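Local coordinates for RNA-induced transcriptional silencing complex protein tas3 (Schizosaccharomyces pombe, PDB 3D1B) that joins Ago1 and Chp1 in the core of the RITS complex, which acts in RNA interference, heterochromatin formation and accurate chromosome segregation, at residues N71-L74 with P75-L78; L78-L81 with S82-K86. One frame throughout, in Å; residues are numbered along the deposited sequence.

Contact 1: residues N71-L74 with P75-L78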
loop_
_atom_site.group_PDB
_atom_site.type_symbol
_atom_site.label_atom_id
_atom_site.label_comp_id
_atom_site.label_asym_id
_atom_site.label_seq_id
_atom_site.Cartn_x
_atom_site.Cartn_y
_atom_site.Cartn_z
ATOM N N ASN A 71 -19.367 15.886 4.017
ATOM C CA ASN A 71 -19.336 16.256 5.429
ATOM C C ASN A 71 -20.108 15.296 6.320
ATOM O O ASN A 71 -21.071 15.678 6.990
ATOM C CB ASN A 71 -19.875 17.675 5.594
ATOM C CG ASN A 71 -19.055 18.689 4.833
ATOM O OD1 ASN A 71 -17.861 18.851 5.086
ATOM N ND2 ASN A 71 -19.685 19.370 3.883
ATOM N N GLN A 72 -19.674 14.043 6.328
ATOM C CA GLN A 72 -20.322 13.014 7.129
ATOM C C GLN A 72 -19.951 13.157 8.609
ATOM O O GLN A 72 -18.835 13.558 8.946
ATOM C CB GLN A 72 -19.931 11.635 6.579
ATOM C CG GLN A 72 -20.164 11.533 5.068
ATOM C CD GLN A 72 -19.932 10.139 4.507
ATOM O OE1 GLN A 72 -20.592 9.180 4.910
ATOM N NE2 GLN A 72 -18.998 10.026 3.565
ATOM N N PRO A 73 -20.888 12.826 9.514
ATOM C CA PRO A 73 -20.698 12.918 10.968
ATOM C C PRO A 73 -19.540 12.119 11.563
ATOM O O PRO A 73 -19.301 10.974 11.188
ATOM C CB PRO A 73 -22.054 12.488 11.523
ATOM C CG PRO A 73 -22.567 11.548 10.480
ATOM C CD PRO A 73 -22.206 12.247 9.192
ATOM N N LEU A 74 -18.832 12.733 12.508
ATOM C CA LEU A 74 -17.692 12.087 13.147
ATOM C C LEU A 74 -18.025 10.847 13.979
ATOM O O LEU A 74 -17.372 9.814 13.841
ATOM C CB LEU A 74 -16.932 13.095 14.015
ATOM C CG LEU A 74 -15.764 12.549 14.840
ATOM C CD1 LEU A 74 -14.738 11.886 13.928
ATOM C CD2 LEU A 74 -15.125 13.686 15.619
ATOM N N PRO A 75 -19.035 10.928 14.863
ATOM C CA PRO A 75 -19.386 9.763 15.683
ATOM C C PRO A 75 -19.608 8.484 14.874
ATOM O O PRO A 75 -19.130 7.416 15.252
ATOM C CB PRO A 75 -20.656 10.217 16.405
ATOM C CG PRO A 75 -20.444 11.678 16.559
ATOM C CD PRO A 75 -19.893 12.079 15.200
ATOM N N GLU A 76 -20.337 8.590 13.768
ATOM C CA GLU A 76 -20.597 7.417 12.940
ATOM C C GLU A 76 -19.307 6.879 12.333
ATOM O O GLU A 76 -19.138 5.667 12.181
ATOM C CB GLU A 76 -21.594 7.744 11.827
ATOM C CG GLU A 76 -23.025 7.936 12.319
ATOM C CD GLU A 76 -23.309 9.348 12.790
ATOM O OE1 GLU A 76 -22.456 9.943 13.483
ATOM O OE2 GLU A 76 -24.400 9.863 12.469
ATOM N N GLN A 77 -18.394 7.778 11.988
ATOM C CA GLN A 77 -17.133 7.341 11.409
ATOM C C GLN A 77 -16.282 6.645 12.453
ATOM O O GLN A 77 -15.579 5.681 12.146
ATOM C CB GLN A 77 -16.388 8.525 10.801
ATOM C CG GLN A 77 -17.136 9.113 9.621
ATOM C CD GLN A 77 -16.292 10.065 8.822
ATOM O OE1 GLN A 77 -15.313 9.662 8.188
ATOM N NE2 GLN A 77 -16.658 11.343 8.846
ATOM N N LEU A 78 -16.349 7.123 13.693
ATOM C CA LEU A 78 -15.577 6.498 14.763
ATOM C C LEU A 78 -16.143 5.116 15.080
ATOM O O LEU A 78 -15.397 4.180 15.347
ATOM C CB LEU A 78 -15.583 7.375 16.018
ATOM C CG LEU A 78 -14.868 8.720 15.849
ATOM C CD1 LEU A 78 -14.944 9.507 17.153
ATOM C CD2 LEU A 78 -13.426 8.489 15.454
#
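Gln77 reaches back over the carbonyls of Gln72, Pro73 and Leu74 at the N-terminus of helix 74-84, where Pro73 holds the N-cap position. Its CB lies 3.4 Å from Leu74 O. With CG anti to the carbonyl carbon (chi1 -65°), the chain bends back, setting CG 3.3 Å from Pro73 O. Beyond CG the chain runs out extended, carrying CD past the same oxygen and NE2 to Gln72 O, a weak bond of 3.1 Å bent to 126° at the hydrogen. The other end of the amide, OE1, makes a weak hydrogen bond to Tyr99 OH on helix 89-105. With the amide cut back to an alanine, Gln72 O and Tyr99 OH would probably lose the group that links them, and a gap would open beside the proline carbonyl. Gln72 itself turns its own amide elsewhere, to the backbone of Leu107 and Leu109. The backbone of Gln77 adds a weak N-H bond to Pro73 O, and the first turn is tightened by Leu78 N to Leu74 O at 2.9 Å. Pro75, which has no N-H to offer, fits this first turn, where helix amides need no partner within the helix. Glu76 folds its chain at chi2 (86°) and lays its carboxylate obliquely across the CB-CG bond of the Pro73 ring, OE1 3.2 Å from Pro73 CB. On another side of the same turn, Leu74 CD1 rests 3.7 Å from Leu78 CG.

Contact 2: residues L78-L81 with S82-K86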
loop_
_atom_site.group_PDB
_atom_site.type_symbol
_atom_site.label_atom_id
_atom_site.label_comp_id
_atom_site.label_asym_id
_atom_site.label_seq_id
_atom_site.Cartn_x
_atom_site.Cartn_y
_atom_site.Cartn_z
ATOM N N LEU A 78 -16.349 7.123 13.693
ATOM C CA LEU A 78 -15.577 6.498 14.763
ATOM C C LEU A 78 -16.143 5.116 15.080
ATOM O O LEU A 78 -15.397 4.180 15.347
ATOM C CB LEU A 78 -15.583 7.375 16.018
ATOM C CG LEU A 78 -14.868 8.720 15.849
ATOM C CD1 LEU A 78 -14.944 9.507 17.153
ATOM C CD2 LEU A 78 -13.426 8.489 15.454
ATOM N N MET A 79 -17.462 4.983 15.039
ATOM C CA MET A 79 -18.079 3.691 15.311
ATOM C C MET A 79 -17.710 2.732 14.179
ATOM O O MET A 79 -17.512 1.539 14.407
ATOM C CB MET A 79 -19.598 3.834 15.411
ATOM C CG MET A 79 -20.292 2.662 16.094
ATOM S SD MET A 79 -19.708 2.415 17.791
ATOM C CE MET A 79 -20.209 3.903 18.514
ATOM N N PHE A 80 -17.619 3.258 12.958
ATOM C CA PHE A 80 -17.256 2.432 11.802
ATOM C C PHE A 80 -15.854 1.870 12.005
ATOM O O PHE A 80 -15.603 0.694 11.745
ATOM C CB PHE A 80 -17.279 3.260 10.511
ATOM C CG PHE A 80 -16.836 2.495 9.286
ATOM C CD1 PHE A 80 -17.751 1.749 8.540
ATOM C CD2 PHE A 80 -15.500 2.508 8.888
ATOM C CE1 PHE A 80 -17.340 1.024 7.417
ATOM C CE2 PHE A 80 -15.078 1.780 7.759
ATOM C CZ PHE A 80 -16.002 1.041 7.029
ATOM N N LEU A 81 -14.939 2.718 12.474
ATOM C CA LEU A 81 -13.561 2.290 12.693
ATOM C C LEU A 81 -13.446 1.318 13.864
ATOM O O LEU A 81 -12.640 0.388 13.821
ATOM C CB LEU A 81 -12.652 3.506 12.920
ATOM C CG LEU A 81 -12.435 4.394 11.684
ATOM C CD1 LEU A 81 -11.653 5.643 12.072
ATOM C CD2 LEU A 81 -11.692 3.607 10.601
ATOM N N SER A 82 -14.241 1.526 14.909
ATOM C CA SER A 82 -14.190 0.618 16.052
ATOM C C SER A 82 -14.649 -0.760 15.604
ATOM O O SER A 82 -14.114 -1.778 16.040
ATOM C CB SER A 82 -15.083 1.112 17.198
ATOM O OG SER A 82 -14.372 1.992 18.055
ATOM N N ASN A 83 -15.634 -0.787 14.713
ATOM C CA ASN A 83 -16.158 -2.043 14.207
ATOM C C ASN A 83 -15.161 -2.690 13.255
ATOM O O ASN A 83 -15.024 -3.913 13.227
ATOM C CB ASN A 83 -17.492 -1.808 13.489
ATOM C CG ASN A 83 -18.072 -3.080 12.913
ATOM O OD1 ASN A 83 -18.032 -3.303 11.701
ATOM N ND2 ASN A 83 -18.602 -3.933 13.782
ATOM N N LEU A 84 -14.455 -1.861 12.487
ATOM C CA LEU A 84 -13.475 -2.352 11.524
ATOM C C LEU A 84 -12.342 -3.118 12.202
ATOM O O LEU A 84 -11.848 -4.114 11.667
ATOM C CB LEU A 84 -12.903 -1.175 10.722
ATOM C CG LEU A 84 -11.889 -1.523 9.626
ATOM C CD1 LEU A 84 -12.490 -2.555 8.660
ATOM C CD2 LEU A 84 -11.497 -0.254 8.873
ATOM N N GLU A 85 -11.934 -2.652 13.378
ATOM C CA GLU A 85 -10.852 -3.292 14.128
ATOM C C GLU A 85 -11.140 -4.753 14.471
ATOM O O GLU A 85 -10.215 -5.542 14.654
ATOM C CB GLU A 85 -10.596 -2.530 15.433
ATOM C CG GLU A 85 -9.986 -1.151 15.243
ATOM C CD GLU A 85 -8.474 -1.195 15.117
ATOM O OE1 GLU A 85 -7.924 -2.308 14.938
ATOM O OE2 GLU A 85 -7.843 -0.117 15.190
ATOM N N LYS A 86 -12.420 -5.106 14.552
ATOM C CA LYS A 86 -12.823 -6.463 14.922
ATOM C C LYS A 86 -13.017 -7.428 13.769
ATOM O O LYS A 86 -13.263 -8.618 13.988
ATOM C CB LYS A 86 -14.125 -6.405 15.712
ATOM C CG LYS A 86 -14.026 -5.518 16.927
ATOM C CD LYS A 86 -15.289 -5.543 17.761
ATOM C CE LYS A 86 -16.448 -4.847 17.083
ATOM N NZ LYS A 86 -17.481 -4.528 18.107
HETATM O O HOH W 1 -13.246 4.352 17.063
HETATM O O HOH W 2 -16.969 -1.167 10.279
#
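Leu81 and Leu84 meet methyl to methyl, Leu81 CD2 lying 4.2 Å from Leu84 CD2. The first torsion of Leu84 (chi1 -178°) carries its CG out from the backbone, and chi2 (55°) then points CD2 back towards the preceding turn. Nearer the backbone, Leu84 CB packs against the carbonyl oxygens of Phe80 and Leu81, while its N-H bonds to Phe80 O at 2.9 Å. Leu81 also serves the chain ahead of it: its O takes the N-H of Glu85, whose CG lies against the same oxygen. Ser82 works on a more exposed side. Its N donates to Leu78 O at 2.9 Å, and a water donates to that oxygen as well, 2.8 Å away, while also hydrogen-bonded to Ser82 OG. All these backbone bonds follow the i to i+4 pattern of an alpha-helix, here the C-terminal part of helix 74-84 in the helical C-terminal domain of Tas3. Its inner face is marked by Phe80, whose CE2 is approached obliquely by Leu84 CD2 at 4.3 Å. The Phe80 ring also meets that of Tyr99, with planes about 20° apart, and touches Leu109, Ala112 and Ser113 of helix 109-122. A second water bridges Phe80 O, at 2.7 Å, and Asn83 OD1, at 2.8 Å, donating to both and sitting over one face of the Phe80 ring, offset toward its rim.

Overall arrangement
Contacts 1 and 2 follow one another along helix 74-84, with centres about 12 Å apart. Leu78 belongs to both: its N-H closes the first turn in contact 1, and its carbonyl serves the next turn in contact 2. Contact 1, at the start of the helix, lies at the surface, its centre about 19 Å from the centre of the chain, whereas contact 2 is partly buried, its centre about 15 Å from that point. Tyr99 and Leu109 are met from both contacts. Tyr99 OH gives a weak hydrogen bond to Gln77 OE1 and its ring meets that of Phe80, while the side chain of Gln72 bonds to the backbone N of Leu109, which Phe80 also touches.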